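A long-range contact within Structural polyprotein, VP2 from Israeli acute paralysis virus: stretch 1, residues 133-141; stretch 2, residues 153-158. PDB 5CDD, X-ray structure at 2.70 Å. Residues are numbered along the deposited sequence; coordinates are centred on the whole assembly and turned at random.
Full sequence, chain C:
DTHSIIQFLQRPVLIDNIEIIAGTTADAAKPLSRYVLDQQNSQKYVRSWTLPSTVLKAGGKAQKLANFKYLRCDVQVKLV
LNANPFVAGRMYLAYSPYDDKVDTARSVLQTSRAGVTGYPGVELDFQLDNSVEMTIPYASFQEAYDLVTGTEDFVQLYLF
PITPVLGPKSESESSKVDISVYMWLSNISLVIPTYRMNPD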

ATOM      1  N   GLU C 133     -57.411  23.215   9.651  1.00 43.44           N
ATOM      2  CA  GLU C 133     -56.276  24.129   9.655  1.00 43.58           C
ATOM      3  C   GLU C 133     -55.226  23.720   8.636  1.00 41.78           C
ATOM      4  O   GLU C 133     -55.166  22.567   8.211  1.00 41.73           O
ATOM      5  CB  GLU C 133     -55.642  24.191  11.046  1.00 46.23           C
ATOM      6  CG  GLU C 133     -56.484  24.912  12.078  1.00 52.34           C
ATOM      7  CD  GLU C 133     -55.783  25.030  13.415  1.00 55.99           C
ATOM      8  OE1 GLU C 133     -55.535  23.981  14.048  1.00 58.46           O
ATOM      9  OE2 GLU C 133     -55.475  26.169  13.828  1.00 57.27           O
ATOM     10  N   MET C 134     -54.390  24.677   8.256  1.00 40.59           N
ATOM     11  CA  MET C 134     -53.345  24.430   7.279  1.00 38.80           C
ATOM     12  C   MET C 134     -52.220  25.442   7.458  1.00 37.26           C
ATOM     13  O   MET C 134     -52.466  26.596   7.810  1.00 36.37           O
ATOM     14  CB  MET C 134     -53.931  24.544   5.874  1.00 40.15           C
ATOM     15  CG  MET C 134     -52.941  24.318   4.756  1.00 42.22           C
ATOM     16  SD  MET C 134     -53.674  24.638   3.143  1.00 44.97           S
ATOM     17  CE  MET C 134     -53.300  26.372   2.959  1.00 42.73           C
ATOM     18  N   THR C 135     -50.987  25.005   7.225  1.00 36.01           N
ATOM     19  CA  THR C 135     -49.833  25.887   7.354  1.00 34.44           C
ATOM     20  C   THR C 135     -49.158  26.053   6.001  1.00 33.68           C
ATOM     21  O   THR C 135     -48.988  25.085   5.260  1.00 34.03           O
ATOM     22  CB  THR C 135     -48.787  25.320   8.333  1.00 34.14           C
ATOM     23  OG1 THR C 135     -49.416  24.989   9.575  1.00 36.23           O
ATOM     24  CG2 THR C 135     -47.692  26.346   8.586  1.00 31.92           C
ATOM     25  N   ILE C 136     -48.780  27.282   5.679  1.00 32.31           N
ATOM     26  CA  ILE C 136     -48.108  27.555   4.418  1.00 32.01           C
ATOM     27  C   ILE C 136     -46.698  28.059   4.708  1.00 33.04           C
ATOM     28  O   ILE C 136     -46.491  29.242   4.981  1.00 33.52           O
ATOM     29  CB  ILE C 136     -48.866  28.611   3.598  1.00 30.96           C
ATOM     30  CG1 ILE C 136     -50.272  28.103   3.280  1.00 30.66           C
ATOM     31  CG2 ILE C 136     -48.109  28.914   2.314  1.00 29.22           C
ATOM     32  CD1 ILE C 136     -51.113  29.084   2.493  1.00 31.45           C
ATOM     33  N   PRO C 137     -45.706  27.155   4.657  1.00 32.64           N
ATOM     34  CA  PRO C 137     -44.310  27.512   4.917  1.00 32.35           C
ATOM     35  C   PRO C 137     -43.845  28.661   4.032  1.00 32.48           C
ATOM     36  O   PRO C 137     -44.316  28.811   2.906  1.00 34.37           O
ATOM     37  CB  PRO C 137     -43.563  26.217   4.607  1.00 32.53           C
ATOM     38  CG  PRO C 137     -44.568  25.162   4.931  1.00 32.77           C
ATOM     39  CD  PRO C 137     -45.824  25.726   4.323  1.00 32.17           C
ATOM     40  N   TYR C 138     -42.928  29.474   4.548  1.00 31.83           N
ATOM     41  CA  TYR C 138     -42.387  30.591   3.787  1.00 31.35           C
ATOM     42  C   TYR C 138     -42.071  30.033   2.401  1.00 32.27           C
ATOM     43  O   TYR C 138     -41.154  29.225   2.246  1.00 33.48           O
ATOM     44  CB  TYR C 138     -41.116  31.103   4.462  1.00 30.30           C
ATOM     45  CG  TYR C 138     -40.500  32.300   3.789  1.00 29.58           C
ATOM     46  CD1 TYR C 138     -41.157  33.526   3.770  1.00 29.54           C
ATOM     47  CD2 TYR C 138     -39.262  32.204   3.156  1.00 29.76           C
ATOM     48  CE1 TYR C 138     -40.599  34.631   3.137  1.00 29.05           C
ATOM     49  CE2 TYR C 138     -38.695  33.303   2.518  1.00 29.91           C
ATOM     50  CZ  TYR C 138     -39.370  34.510   2.513  1.00 29.12           C
ATOM     51  OH  TYR C 138     -38.819  35.595   1.876  1.00 31.60           O
ATOM     52  N   ALA C 139     -42.834  30.456   1.399  1.00 31.88           N
ATOM     53  CA  ALA C 139     -42.653  29.947   0.045  1.00 32.53           C
ATOM     54  C   ALA C 139     -41.937  30.864  -0.936  1.00 32.42           C
ATOM     55  O   ALA C 139     -41.952  30.611  -2.142  1.00 32.21           O
ATOM     56  CB  ALA C 139     -44.005  29.539  -0.529  1.00 33.01           C
ATOM     57  N   SER C 140     -41.309  31.922  -0.438  1.00 32.71           N
ATOM     58  CA  SER C 140     -40.597  32.842  -1.316  1.00 33.02           C
ATOM     59  C   SER C 140     -39.225  32.269  -1.641  1.00 33.48           C
ATOM     60  O   SER C 140     -38.666  31.501  -0.856  1.00 34.11           O
ATOM     61  CB  SER C 140     -40.436  34.207  -0.643  1.00 34.32           C
ATOM     62  OG  SER C 140     -39.803  35.136  -1.508  1.00 36.38           O
ATOM     63  N   PHE C 141     -38.689  32.629  -2.804  1.00 33.21           N
ATOM     64  CA  PHE C 141     -37.369  32.155  -3.201  1.00 31.91           C
ATOM     65  C   PHE C 141     -36.339  33.193  -2.767  1.00 32.22           C
ATOM     66  O   PHE C 141     -35.131  32.991  -2.903  1.00 33.18           O
ATOM     67  CB  PHE C 141     -37.306  31.921  -4.718  1.00 30.66           C
ATOM     68  CG  PHE C 141     -37.506  33.162  -5.548  1.00 30.23           C
ATOM     69  CD1 PHE C 141     -36.501  34.116  -5.663  1.00 30.42           C
ATOM     70  CD2 PHE C 141     -38.697  33.366  -6.233  1.00 30.79           C
ATOM     71  CE1 PHE C 141     -36.681  35.254  -6.450  1.00 29.65           C
ATOM     72  CE2 PHE C 141     -38.887  34.500  -7.022  1.00 29.80           C
ATOM     73  CZ  PHE C 141     -37.875  35.445  -7.131  1.00 28.73           C
ATOM     74  N   ASP C 153     -45.848  38.913  -3.606  1.00 51.20           N
ATOM     75  CA  ASP C 153     -46.624  37.804  -3.058  1.00 47.76           C
ATOM     76  C   ASP C 153     -46.074  36.518  -3.660  1.00 45.05           C
ATOM     77  O   ASP C 153     -46.021  36.364  -4.880  1.00 44.60           O
ATOM     78  CB  ASP C 153     -48.112  37.952  -3.366  1.00 49.09           C
ATOM     79  CG  ASP C 153     -48.802  38.935  -2.439  1.00 50.72           C
ATOM     80  OD1 ASP C 153     -48.513  38.925  -1.224  1.00 51.72           O
ATOM     81  OD2 ASP C 153     -49.646  39.713  -2.921  1.00 52.26           O
ATOM     82  N   PHE C 154     -45.659  35.601  -2.793  1.00 41.58           N
ATOM     83  CA  PHE C 154     -45.058  34.348  -3.229  1.00 38.58           C
ATOM     84  C   PHE C 154     -45.928  33.092  -3.216  1.00 37.70           C
ATOM     85  O   PHE C 154     -45.463  32.019  -3.599  1.00 38.72           O
ATOM     86  CB  PHE C 154     -43.803  34.097  -2.399  1.00 36.44           C
ATOM     87  CG  PHE C 154     -44.023  34.236  -0.924  1.00 33.72           C
ATOM     88  CD1 PHE C 154     -44.685  33.246  -0.205  1.00 33.99           C
ATOM     89  CD2 PHE C 154     -43.588  35.372  -0.254  1.00 32.53           C
ATOM     90  CE1 PHE C 154     -44.910  33.387   1.165  1.00 33.03           C
ATOM     91  CE2 PHE C 154     -43.806  35.524   1.113  1.00 32.48           C
ATOM     92  CZ  PHE C 154     -44.469  34.530   1.824  1.00 32.35           C
ATOM     93  N   VAL C 155     -47.179  33.200  -2.787  1.00 35.69           N
ATOM     94  CA  VAL C 155     -48.033  32.019  -2.760  1.00 34.32           C
ATOM     95  C   VAL C 155     -49.506  32.358  -2.944  1.00 33.95           C
ATOM     96  O   VAL C 155     -49.993  33.365  -2.429  1.00 34.04           O
ATOM     97  CB  VAL C 155     -47.840  31.234  -1.438  1.00 33.57           C
ATOM     98  CG1 VAL C 155     -48.198  32.109  -0.253  1.00 33.98           C
ATOM     99  CG2 VAL C 155     -48.686  29.973  -1.451  1.00 33.30           C
ATOM    100  N   GLN C 156     -50.207  31.511  -3.692  1.00 33.58           N
ATOM    101  CA  GLN C 156     -51.630  31.700  -3.951  1.00 32.22           C
ATOM    102  C   GLN C 156     -52.433  30.610  -3.256  1.00 31.70           C
ATOM    103  O   GLN C 156     -52.100  29.430  -3.351  1.00 31.68           O
ATOM    104  CB  GLN C 156     -51.910  31.648  -5.455  1.00 32.14           C
ATOM    105  CG  GLN C 156     -51.151  32.678  -6.265  1.00 32.79           C
ATOM    106  CD  GLN C 156     -51.393  34.086  -5.773  1.00 34.43           C
ATOM    107  OE1 GLN C 156     -52.535  34.537  -5.688  1.00 35.03           O
ATOM    108  NE2 GLN C 156     -50.318  34.792  -5.444  1.00 36.11           N
ATOM    109  N   LEU C 157     -53.488  31.009  -2.555  1.00 31.44           N
ATOM    110  CA  LEU C 157     -54.339  30.059  -1.851  1.00 31.34           C
ATOM    111  C   LEU C 157     -55.658  29.908  -2.604  1.00 32.19           C
ATOM    112  O   LEU C 157     -56.253  30.897  -3.029  1.00 32.66           O
ATOM    113  CB  LEU C 157     -54.599  30.542  -0.423  1.00 30.56           C
ATOM    114  CG  LEU C 157     -55.390  29.597   0.482  1.00 30.19           C
ATOM    115  CD1 LEU C 157     -54.703  28.241   0.542  1.00 29.19           C
ATOM    116  CD2 LEU C 157     -55.502  30.202   1.869  1.00 29.20           C
ATOM    117  N   TYR C 158     -56.110  28.668  -2.766  1.00 33.10           N
ATOM    118  CA  TYR C 158     -57.348  28.393  -3.488  1.00 33.37           C
ATOM    119  C   TYR C 158     -58.295  27.463  -2.732  1.00 34.08           C
ATOM    120  O   TYR C 158     -57.860  26.606  -1.960  1.00 34.54           O
ATOM    121  CB  TYR C 158     -57.025  27.765  -4.848  1.00 33.62           C
ATOM    122  CG  TYR C 158     -56.297  28.675  -5.816  1.00 34.94           C
ATOM    123  CD1 TYR C 158     -56.955  29.736  -6.433  1.00 36.03           C
ATOM    124  CD2 TYR C 158     -54.950  28.470  -6.117  1.00 34.83           C
ATOM    125  CE1 TYR C 158     -56.292  30.573  -7.330  1.00 37.16           C
ATOM    126  CE2 TYR C 158     -54.275  29.301  -7.011  1.00 35.95           C
ATOM    127  CZ  TYR C 158     -54.953  30.351  -7.614  1.00 37.86           C
ATOM    128  OH  TYR C 158     -54.297  31.180  -8.498  1.00 38.67           O
TER

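Strands that face each other across the interior of a protein, rather than lying side by side in one sheet, are held together by side chains, and this pair from the VP2 region of the Israeli acute paralysis virus polyprotein illustrates the principle. The strands 133-136 and 155-158 run nearly antiparallel, at 164°, yet their axes come no closer than 10.4 Å. That gap is far too wide for backbone pairing, and no hydrogen bond links the two stretches. Side-chain packing fills the gap and continues beyond the strands; the two stretches together bury 355 Å², both sides summed.

The aliphatic contacts follow from the alternation of a β-strand. On one strand M134 and I136 point their CA-to-CB bonds toward the partner, while E133 and T135 make no contact with it; on the other, V155 and L157 point toward, while Q156 points away. M134, I136, V155 and L157 are all buried, as suits apolar side chains. The polar residues named here, E133, T135 and Q156, thus fall outside the contact, and OG1 of T135 and NE2 of Q156 find hydrogen bonds elsewhere in the structure. M134 is extended through chi1 and chi2, both t, and chi3 at 90° then turns CE in to 3.4 Å from CD1 of L157, closer than methyl groups usually pack. The long, unbranched side chain suits a place where the gap must be spanned. I136 touches two partners with different atoms: its CG2 lies 4.0 Å from CG2 of V155, and its CD1, carried outward by a t chi2, lies 4.2 Å from CD1 of L157. A β-branched residue is well fitted to this, since its two arms leave CB in different directions. V155, short and pointed toward stretch 1, offers CG2 to I136 and CB to A139. The same L157 methyl meets both M134 and I136, joining the contacts into one patch.

Where stretch 1 leaves its strand, the backbone comes closer and aromatic packing takes over. The CA atoms of S140 and F154 are 5.1 Å apart, and F154, with chi1 p, loses 96 Å² to the other stretch, the largest share of any residue here. Its ring is paired with that of Y138 edge-to-face, the edge of Y138 toward the face of F154, with centroids 5.2 Å apart and planes at 64°; CE1 of Y138 lies 3.9 Å from CE2 of F154. Although the CA-to-CB bond of Y138 points away, the end of its side chain comes nearer, and its hydroxyl OH is hydrogen-bonded to a residue just outside the stretches. A tyrosine can thus pack its ring while its polar tip is satisfied.

Small residues accommodate the rest of the F154 ring. The methyl CB of A139 lies 3.8 Å from CD1 of F154 and 4.3 Å from CB of V155, bridging the aromatic and aliphatic parts of the contact. The backbone N of A139 is 3.6 Å from CE1 of F154, so the main chain itself packs against the ring. S140 brings its CB to 3.4 Å from CD2 of F154, and its backbone N sits over one face of that ring; its small side chain lets CB pack there while OG is hydrogen-bonded to a residue just before or after one of the stretches.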